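Local coordinates for GGDEF family protein (Vibrio cholerae, PDB 5GZS), which binds arginine in its periplasmic portion and, as a GGDEF-family diguanylate cyclase, probably makes cyclic di-GMP, at residues E11-V15 with I141-P146; V15-L20 with L194-I199; P38-D42 with P98-T102. Residues are numbered along the deposited sequence.

In the fold
From the N terminus, strand 6-10 runs into the loop 11-15, which interaction 1 joins to the turn 141-146 that follows strand 137-140. Helix 15-28 comes next and packs on helix 189-218 in interaction 2. The loops closed by interactions 1 and 2 cross, and the two contacts share Val15; Arg18 of the helix also forms a salt bridge with Asp13, and Ile141 packs on Ile199. Interaction 3, between the start of helix 40-49 and the turn 98-102, falls within both loops. It meets interaction 1 where Glu11 touches Phe40, and both contacts reach the bound arginine, whereas in interaction 2 the Val16 side chain stays about 8 Å from it.

Interaction 1 of 3, residues E11-V15 with I141-P146; sequences EADDV and INQLKP. With ARG (arginine), chain B.
Asn142, Asp13 and Glu11 carry most of this contact between the loop after strand 6-10 and the turn leading into helix 144-149. CA atoms come closest at Asp13 and Asn142, 4.5 Å apart. Ala12 has positive phi (59°, psi -143°), and Asp13 and Asp14 each centre an inverse gamma turn; residues 141-143 have helical angles. Asp14 is the N-cap of helix 15-28, its OD1 hydrogen-bonded to Thr17 OG1. Asn142, chi1 m, is held through side chain and backbone: its ND2 donates to Glu11 O at 2.5 Å, and its backbone O accepts from Asp13 N at 3.2 Å. Its CA-H points almost straight at Asp13 O (CA to O 3.2 Å). Asp13, chi1 t, turns OD2 to a water (3.0 Å) that also binds Ile141 O (2.8 Å) and Lys145 N (2.8 Å), while OD1 forms a salt bridge with Arg18; Tyr202 OH is hydrogen-bonded to Asp13 OD2 and Lys145 NZ. Val15 CG1 packs on Ile141 CD1 at 3.8 Å. Glu11, chi1 t, sends OE2 to NH2 of the bound arginine at 3.0 Å, its OE1 lying 3.2 Å from Gln143 NE2. In this solute-binding-protein fold the contact supplies Glu11 and Asn142 to the ligand pocket, Asn142 OD1 being 3.6 Å from arginine NH1. Its chemistry is mainly polar: the amide of Asn142 ties down the backbone of Glu11, whose carboxylate meets the positive guanidinium.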
loop_
_atom_site.group_PDB
_atom_site.type_symbol
_atom_site.label_atom_id
_atom_site.label_comp_id
_atom_site.label_asym_id
_atom_site.label_seq_id
_atom_site.Cartn_x
_atom_site.Cartn_y
_atom_site.Cartn_z
ATOM N N GLU A 11 -32.955 -15.849 4.032
ATOM C CA GLU A 11 -32.083 -16.395 5.065
ATOM C C GLU A 11 -31.855 -15.378 6.184
ATOM O O GLU A 11 -31.293 -14.307 5.956
ATOM C CB GLU A 11 -30.745 -16.827 4.464
ATOM C CG GLU A 11 -29.993 -17.852 5.297
ATOM C CD GLU A 11 -28.507 -17.560 5.379
ATOM O OE1 GLU A 11 -27.872 -17.977 6.371
ATOM O OE2 GLU A 11 -27.975 -16.912 4.453
ATOM N N ALA A 12 -32.294 -15.724 7.389
ATOM C CA ALA A 12 -32.160 -14.867 8.533
ATOM C C ALA A 12 -32.878 -13.557 8.262
ATOM O O ALA A 12 -33.919 -13.557 7.683
ATOM C CB ALA A 12 -30.700 -14.636 8.832
ATOM N N ASP A 13 -32.331 -12.450 8.726
ATOM C CA ASP A 13 -32.935 -11.140 8.565
ATOM C C ASP A 13 -32.604 -10.616 7.203
ATOM O O ASP A 13 -31.624 -9.954 7.024
ATOM C CB ASP A 13 -32.389 -10.188 9.605
ATOM C CG ASP A 13 -33.149 -8.926 9.683
ATOM O OD1 ASP A 13 -34.323 -8.928 9.396
ATOM O OD2 ASP A 13 -32.589 -7.914 10.058
ATOM N N ASP A 14 -33.434 -10.923 6.233
ATOM C CA ASP A 14 -33.131 -10.614 4.864
ATOM C C ASP A 14 -33.816 -9.342 4.482
ATOM O O ASP A 14 -34.790 -9.351 3.797
ATOM C CB ASP A 14 -33.575 -11.756 3.992
ATOM C CG ASP A 14 -32.816 -11.842 2.744
ATOM O OD1 ASP A 14 -32.430 -10.808 2.231
ATOM O OD2 ASP A 14 -32.632 -12.943 2.252
ATOM N N VAL A 15 -33.281 -8.239 4.949
ATOM C CA VAL A 15 -33.951 -7.003 4.856
ATOM C C VAL A 15 -33.992 -6.510 3.432
ATOM O O VAL A 15 -34.918 -5.869 3.043
ATOM C CB VAL A 15 -33.348 -6.001 5.839
ATOM C CG1 VAL A 15 -31.865 -6.066 5.800
ATOM C CG2 VAL A 15 -33.818 -4.605 5.573
ATOM N N ILE A 141 -25.461 -9.083 5.417
ATOM C CA ILE A 141 -26.335 -8.294 6.288
ATOM C C ILE A 141 -27.396 -9.156 6.970
ATOM O O ILE A 141 -27.853 -8.823 8.059
ATOM C CB ILE A 141 -27.014 -7.131 5.487
ATOM C CG1 ILE A 141 -27.754 -6.162 6.414
ATOM C CG2 ILE A 141 -27.944 -7.669 4.425
ATOM C CD1 ILE A 141 -28.254 -4.924 5.713
ATOM N N ASN A 142 -27.767 -10.275 6.346
ATOM C CA ASN A 142 -28.686 -11.248 6.964
ATOM C C ASN A 142 -28.341 -11.608 8.407
ATOM O O ASN A 142 -29.219 -11.869 9.239
ATOM C CB ASN A 142 -28.714 -12.520 6.136
ATOM C CG ASN A 142 -29.069 -12.254 4.689
ATOM O OD1 ASN A 142 -28.310 -11.608 3.958
ATOM N ND2 ASN A 142 -30.226 -12.745 4.268
ATOM N N GLN A 143 -27.052 -11.615 8.704
ATOM C CA GLN A 143 -26.602 -12.017 10.021
ATOM C C GLN A 143 -26.459 -10.852 10.994
ATOM O O GLN A 143 -26.314 -11.070 12.193
ATOM C CB GLN A 143 -25.272 -12.750 9.912
ATOM C CG GLN A 143 -25.278 -13.925 8.949
ATOM C CD GLN A 143 -26.288 -14.999 9.326
ATOM O OE1 GLN A 143 -26.630 -15.159 10.500
ATOM N NE2 GLN A 143 -26.748 -15.767 8.327
ATOM N N LEU A 144 -26.530 -9.623 10.492
ATOM C CA LEU A 144 -26.179 -8.461 11.298
ATOM C C LEU A 144 -26.990 -8.335 12.589
ATOM O O LEU A 144 -26.424 -8.309 13.698
ATOM C CB LEU A 144 -26.329 -7.179 10.477
ATOM C CG LEU A 144 -25.734 -5.956 11.183
ATOM C CD1 LEU A 144 -24.264 -6.205 11.474
ATOM C CD2 LEU A 144 -25.893 -4.699 10.346
ATOM N N LYS A 145 -28.311 -8.238 12.447
ATOM C CA LYS A 145 -29.180 -8.041 13.601
ATOM C C LYS A 145 -29.058 -9.226 14.600
ATOM O O LYS A 145 -28.772 -8.998 15.772
ATOM C CB LYS A 145 -30.625 -7.799 13.136
ATOM C CG LYS A 145 -31.641 -7.521 14.244
ATOM C CD LYS A 145 -33.037 -7.268 13.666
ATOM C CE LYS A 145 -33.285 -5.779 13.613
ATOM N NZ LYS A 145 -34.309 -5.315 12.626
ATOM N N PRO A 146 -29.209 -10.484 14.146
ATOM C CA PRO A 146 -29.067 -11.535 15.166
ATOM C C PRO A 146 -27.662 -11.620 15.752
ATOM O O PRO A 146 -27.519 -11.901 16.943
ATOM C CB PRO A 146 -29.418 -12.823 14.412
ATOM C CG PRO A 146 -29.216 -12.485 12.952
ATOM C CD PRO A 146 -29.566 -11.035 12.822
HETATM N N ARG B . -23.796 -12.731 -2.533
HETATM C CA ARG B . -22.892 -13.785 -2.096
HETATM C C ARG B . -23.144 -15.071 -2.874
HETATM O O ARG B . -22.268 -15.925 -3.003
HETATM C CB ARG B . -23.046 -14.030 -0.606
HETATM C CG ARG B . -24.412 -14.549 -0.201
HETATM C CD ARG B . -24.542 -14.425 1.302
HETATM N NE ARG B . -25.780 -14.989 1.794
HETATM C CZ ARG B . -26.964 -14.408 1.661
HETATM N NH1 ARG B . -27.075 -13.242 1.032
HETATM N NH2 ARG B . -28.038 -15.008 2.145
HETATM O OXT ARG B . -24.233 -15.286 -3.392
HETATM O O HOH W 1 -29.623 -7.797 10.016
#

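Interaction 2 of 3, residues V15-L20 with L194-I199; sequences VVTRVL and LLRESI
Two helices, 15-28 and 189-218, meet here at their segments 15-20 and 194-199, whose N-to-C directions make an angle of 132° and whose axes approach to 10.9 Å. In register, the CA of Val16 lies nearest that of Ile199 (6.9 Å), and the CA of Leu20 nearest that of Leu195 (7.5 Å). Val19 (chi1 t) is the main bump of the first helix. It points toward the other helix and enters a hollow lined by Leu194, Leu195, Ser198 and Ile199: its CG1 is 4.0 Å from Leu195 CD2, 3.9 Å from Ser198 OG and 4.5 Å from Leu194 CG, and its CG2 is 4.1 Å from Ile199 CD1. The reverse bump is Ile199, with chi1 and chi2 both m, whose CD1 reaches between Val15 CG2 (4.0 Å), Val16 CG2 (3.7 Å) and Val19 CG2. Leu195 (m, t) spreads its two methyls, CD2 toward Val16 CG1 (4.5 Å) and Val19, CD1 toward Leu20 CD1 (4.1 Å). Ser198, chi1 p, is small where Val19 enters, and turns its hydroxyl back to Leu194 O at 2.8 Å. Ile141 and Tyr78 also touch Ile199, while Val16 reaches Asn57 of strand 55-58. Within the first family 3 solute-binding-protein region, this packs the helix after the chain's first strand against the long helix 189-218. With no hydrogen bond between the segments, the helices hold together through branched aliphatic side chains fitted by shape.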
loop_
_atom_site.group_PDB
_atom_site.type_symbol
_atom_site.label_atom_id
_atom_site.label_comp_id
_atom_site.label_asym_id
_atom_site.label_seq_id
_atom_site.Cartn_x
_atom_site.Cartn_y
_atom_site.Cartn_z
ATOM N N VAL A 15 -33.281 -8.239 4.949
ATOM C CA VAL A 15 -33.951 -7.003 4.856
ATOM C C VAL A 15 -33.992 -6.510 3.432
ATOM O O VAL A 15 -34.918 -5.869 3.043
ATOM C CB VAL A 15 -33.348 -6.001 5.839
ATOM C CG1 VAL A 15 -31.865 -6.066 5.800
ATOM C CG2 VAL A 15 -33.818 -4.605 5.573
ATOM N N VAL A 16 -32.994 -6.838 2.644
ATOM C CA VAL A 16 -33.004 -6.362 1.264
ATOM C C VAL A 16 -33.994 -7.156 0.411
ATOM O O VAL A 16 -34.554 -6.625 -0.554
ATOM C CB VAL A 16 -31.587 -6.413 0.635
ATOM C CG1 VAL A 16 -31.609 -6.037 -0.826
ATOM C CG2 VAL A 16 -30.641 -5.478 1.384
ATOM N N THR A 17 -34.249 -8.405 0.780
ATOM C CA THR A 17 -35.184 -9.218 0.010
ATOM C C THR A 17 -36.607 -8.751 0.281
ATOM O O THR A 17 -37.441 -8.668 -0.625
ATOM C CB THR A 17 -35.043 -10.724 0.342
ATOM O OG1 THR A 17 -33.718 -11.164 0.021
ATOM C CG2 THR A 17 -36.038 -11.557 -0.456
ATOM N N ARG A 18 -36.864 -8.435 1.544
ATOM C CA ARG A 18 -38.118 -7.833 1.966
ATOM C C ARG A 18 -38.349 -6.476 1.315
ATOM O O ARG A 18 -39.411 -6.257 0.705
ATOM C CB ARG A 18 -38.140 -7.692 3.474
ATOM C CG ARG A 18 -38.557 -8.939 4.151
ATOM C CD ARG A 18 -37.781 -9.168 5.388
ATOM N NE ARG A 18 -37.601 -7.981 6.215
ATOM C CZ ARG A 18 -36.622 -7.905 7.113
ATOM N NH1 ARG A 18 -35.777 -8.933 7.225
ATOM N NH2 ARG A 18 -36.461 -6.818 7.865
ATOM N N VAL A 19 -37.369 -5.573 1.415
ATOM C CA VAL A 19 -37.554 -4.215 0.875
ATOM C C VAL A 19 -37.749 -4.264 -0.633
ATOM O O VAL A 19 -38.655 -3.650 -1.170
ATOM C CB VAL A 19 -36.365 -3.284 1.219
ATOM C CG1 VAL A 19 -36.400 -2.036 0.378
ATOM C CG2 VAL A 19 -36.349 -2.961 2.720
ATOM N N LEU A 20 -36.914 -5.033 -1.310
ATOM C CA LEU A 20 -36.982 -5.114 -2.748
ATOM C C LEU A 20 -38.288 -5.780 -3.209
ATOM O O LEU A 20 -38.979 -5.248 -4.084
ATOM C CB LEU A 20 -35.762 -5.860 -3.276
ATOM C CG LEU A 20 -35.569 -6.056 -4.788
ATOM C CD1 LEU A 20 -35.603 -4.727 -5.559
ATOM C CD2 LEU A 20 -34.270 -6.872 -5.106
ATOM N N LEU A 194 -34.048 4.081 -3.274
ATOM C CA LEU A 194 -34.652 3.485 -2.107
ATOM C C LEU A 194 -33.762 2.405 -1.478
ATOM O O LEU A 194 -33.732 2.245 -0.239
ATOM C CB LEU A 194 -36.003 2.909 -2.487
ATOM C CG LEU A 194 -36.685 2.047 -1.436
ATOM C CD1 LEU A 194 -36.934 2.843 -0.171
ATOM C CD2 LEU A 194 -37.982 1.487 -2.009
ATOM N N LEU A 195 -33.046 1.664 -2.321
ATOM C CA LEU A 195 -32.202 0.571 -1.841
ATOM C C LEU A 195 -30.921 1.111 -1.220
ATOM O O LEU A 195 -30.404 0.556 -0.242
ATOM C CB LEU A 195 -31.863 -0.402 -2.977
ATOM C CG LEU A 195 -33.024 -1.275 -3.446
ATOM C CD1 LEU A 195 -32.648 -2.074 -4.696
ATOM C CD2 LEU A 195 -33.410 -2.198 -2.313
ATOM N N ARG A 196 -30.418 2.198 -1.789
ATOM C CA ARG A 196 -29.233 2.838 -1.266
ATOM C C ARG A 196 -29.490 3.320 0.133
ATOM O O ARG A 196 -28.753 3.013 1.062
ATOM C CB ARG A 196 -28.810 4.040 -2.110
ATOM C CG ARG A 196 -28.226 3.759 -3.439
ATOM C CD ARG A 196 -27.529 5.030 -3.915
ATOM N NE ARG A 196 -28.433 6.180 -3.918
ATOM C CZ ARG A 196 -29.107 6.592 -4.991
ATOM N NH1 ARG A 196 -28.977 5.940 -6.146
ATOM N NH2 ARG A 196 -29.907 7.655 -4.910
ATOM N N GLU A 197 -30.530 4.118 0.284
ATOM C CA GLU A 197 -30.681 4.817 1.528
ATOM C C GLU A 197 -31.329 3.958 2.588
ATOM O O GLU A 197 -30.894 3.996 3.747
ATOM C CB GLU A 197 -31.477 6.088 1.331
ATOM C CG GLU A 197 -30.991 6.946 0.219
ATOM C CD GLU A 197 -31.923 8.078 -0.042
ATOM O OE1 GLU A 197 -32.863 8.239 0.760
ATOM O OE2 GLU A 197 -31.732 8.784 -1.049
ATOM N N SER A 198 -32.342 3.170 2.249
ATOM C CA SER A 198 -33.070 2.541 3.361
ATOM C C SER A 198 -32.231 1.442 3.979
ATOM O O SER A 198 -32.211 1.304 5.182
ATOM C CB SER A 198 -34.463 2.020 2.933
ATOM O OG SER A 198 -34.411 0.893 2.080
ATOM N N ILE A 199 -31.495 0.699 3.154
ATOM C CA ILE A 199 -30.639 -0.352 3.667
ATOM C C ILE A 199 -29.480 0.212 4.483
ATOM O O ILE A 199 -29.126 -0.329 5.537
ATOM C CB ILE A 199 -30.061 -1.220 2.542
ATOM C CG1 ILE A 199 -31.179 -1.805 1.706
ATOM C CG2 ILE A 199 -29.208 -2.325 3.124
ATOM C CD1 ILE A 199 -32.302 -2.410 2.539
#

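Interaction 3 of 3, residues P38-D42 with P98-T102; sequences PSFND and PKGTT. With ARG (arginine), chain B.
The first turn of helix 40-49 meets the type II turn Pro98-Thr101; the nearest CA atoms, of Asn41 and Gly100, are 5.2 Å apart. Ser39 (chi1 t) is the N-cap, its OG accepting from Asn41 N at 3.1 Å. Phe40, chi1 t and chi2 83°, turns its ring edge to the turn's carbonyls, CE2 3.2 Å from Gly100 O and CD2 3.6 Å from Lys99 O, with CD2 3.4 Å from Thr101 CG2. Over one face of the ring lies CG of the bound arginine. Asn41 (chi1 t) lays ND2 3.6 Å from Gly100 CA; a beta carbon there would clash, and phi 88° with psi -9° also suits glycine. Lys99, extended but for chi3 p, brings NZ to Asn41 OD1 in a weak hydrogen bond of 3.3 Å, its stronger partner being Glu120, in a salt bridge. OG1 of Thr101 (chi1 p) donates to Pro98 O at 2.8 Å and also caps Tyr103 N, and Thr102 N donates to the ligand's O at 2.7 Å. This part of the arginine pocket thus brings the start of helix 40-49 against the link between strand 94-98 and helix 103-110, beside strand 115-119.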
loop_
_atom_site.group_PDB
_atom_site.type_symbol
_atom_site.label_atom_id
_atom_site.label_comp_id
_atom_site.label_asym_id
_atom_site.label_seq_id
_atom_site.Cartn_x
_atom_site.Cartn_y
_atom_site.Cartn_z
ATOM N N PRO A 38 -32.940 -22.060 6.401
ATOM C CA PRO A 38 -31.973 -21.954 7.503
ATOM C C PRO A 38 -30.534 -21.674 7.039
ATOM O O PRO A 38 -29.695 -21.292 7.865
ATOM C CB PRO A 38 -32.074 -23.316 8.183
ATOM C CG PRO A 38 -32.572 -24.237 7.102
ATOM C CD PRO A 38 -33.464 -23.425 6.228
ATOM N N SER A 39 -30.258 -21.853 5.748
ATOM C CA SER A 39 -28.923 -21.600 5.202
ATOM C C SER A 39 -28.940 -21.097 3.759
ATOM O O SER A 39 -29.838 -21.415 2.962
ATOM C CB SER A 39 -28.071 -22.871 5.287
ATOM O OG SER A 39 -27.021 -22.858 4.329
ATOM N N PHE A 40 -27.926 -20.320 3.417
ATOM C CA PHE A 40 -27.835 -19.744 2.083
ATOM C C PHE A 40 -27.708 -20.807 0.999
ATOM O O PHE A 40 -28.148 -20.624 -0.135
ATOM C CB PHE A 40 -26.649 -18.789 2.009
ATOM C CG PHE A 40 -26.196 -18.488 0.613
ATOM C CD1 PHE A 40 -26.831 -17.518 -0.138
ATOM C CD2 PHE A 40 -25.129 -19.165 0.062
ATOM C CE1 PHE A 40 -26.406 -17.230 -1.399
ATOM C CE2 PHE A 40 -24.699 -18.884 -1.210
ATOM C CZ PHE A 40 -25.335 -17.909 -1.938
ATOM N N ASN A 41 -27.088 -21.923 1.329
ATOM C CA ASN A 41 -26.917 -22.944 0.320
ATOM C C ASN A 41 -28.204 -23.760 0.171
ATOM O O ASN A 41 -28.515 -24.233 -0.930
ATOM C CB ASN A 41 -25.707 -23.782 0.680
ATOM C CG ASN A 41 -25.398 -24.879 -0.331
ATOM O OD1 ASN A 41 -25.948 -25.982 -0.250
ATOM N ND2 ASN A 41 -24.494 -24.593 -1.267
ATOM N N ASP A 42 -28.971 -23.873 1.261
ATOM C CA ASP A 42 -30.368 -24.323 1.185
ATOM C C ASP A 42 -31.148 -23.492 0.168
ATOM O O ASP A 42 -31.928 -24.036 -0.598
ATOM C CB ASP A 42 -31.069 -24.225 2.545
ATOM C CG ASP A 42 -30.792 -25.411 3.442
ATOM O OD1 ASP A 42 -29.863 -26.196 3.151
ATOM O OD2 ASP A 42 -31.509 -25.549 4.456
ATOM N N PRO A 98 -19.591 -19.005 5.176
ATOM C CA PRO A 98 -20.876 -19.577 4.766
ATOM C C PRO A 98 -20.664 -20.454 3.548
ATOM O O PRO A 98 -19.945 -20.072 2.623
ATOM C CB PRO A 98 -21.733 -18.357 4.418
ATOM C CG PRO A 98 -20.964 -17.177 4.878
ATOM C CD PRO A 98 -19.529 -17.563 4.924
ATOM N N LYS A 99 -21.268 -21.628 3.553
ATOM C CA LYS A 99 -20.998 -22.580 2.499
ATOM C C LYS A 99 -21.865 -22.228 1.287
ATOM O O LYS A 99 -23.000 -21.766 1.437
ATOM C CB LYS A 99 -21.251 -24.005 2.997
ATOM C CG LYS A 99 -21.572 -24.996 1.907
ATOM C CD LYS A 99 -22.469 -26.083 2.426
ATOM C CE LYS A 99 -23.790 -25.398 2.483
ATOM N NZ LYS A 99 -25.060 -26.023 2.927
ATOM N N GLY A 100 -21.311 -22.410 0.093
ATOM C CA GLY A 100 -21.993 -22.057 -1.140
ATOM C C GLY A 100 -21.775 -20.615 -1.581
ATOM O O GLY A 100 -22.158 -20.227 -2.692
ATOM N N THR A 101 -21.169 -19.808 -0.715
ATOM C CA THR A 101 -21.045 -18.392 -1.035
ATOM C C THR A 101 -19.804 -18.101 -1.843
ATOM O O THR A 101 -18.908 -18.927 -1.979
ATOM C CB THR A 101 -20.998 -17.481 0.216
ATOM O OG1 THR A 101 -19.811 -17.754 0.973
ATOM C CG2 THR A 101 -22.242 -17.659 1.073
ATOM N N THR A 102 -19.777 -16.885 -2.355
ATOM C CA THR A 102 -18.670 -16.366 -3.112
ATOM C C THR A 102 -17.492 -16.043 -2.180
ATOM O O THR A 102 -16.370 -15.808 -2.638
ATOM C CB THR A 102 -19.123 -15.113 -3.889
ATOM O OG1 THR A 102 -18.307 -14.930 -5.047
ATOM C CG2 THR A 102 -19.077 -13.875 -3.003
HETATM N N ARG B . -23.796 -12.731 -2.533
HETATM C CA ARG B . -22.892 -13.785 -2.096
HETATM C C ARG B . -23.144 -15.071 -2.874
HETATM O O ARG B . -22.268 -15.925 -3.003
HETATM C CB ARG B . -23.046 -14.030 -0.606
HETATM C CG ARG B . -24.412 -14.549 -0.201
HETATM C CD ARG B . -24.542 -14.425 1.302
HETATM N NE ARG B . -25.780 -14.989 1.794
HETATM C CZ ARG B . -26.964 -14.408 1.661
HETATM N NH1 ARG B . -27.075 -13.242 1.032
HETATM N NH2 ARG B . -28.038 -15.008 2.145
HETATM O OXT ARG B . -24.233 -15.286 -3.392
#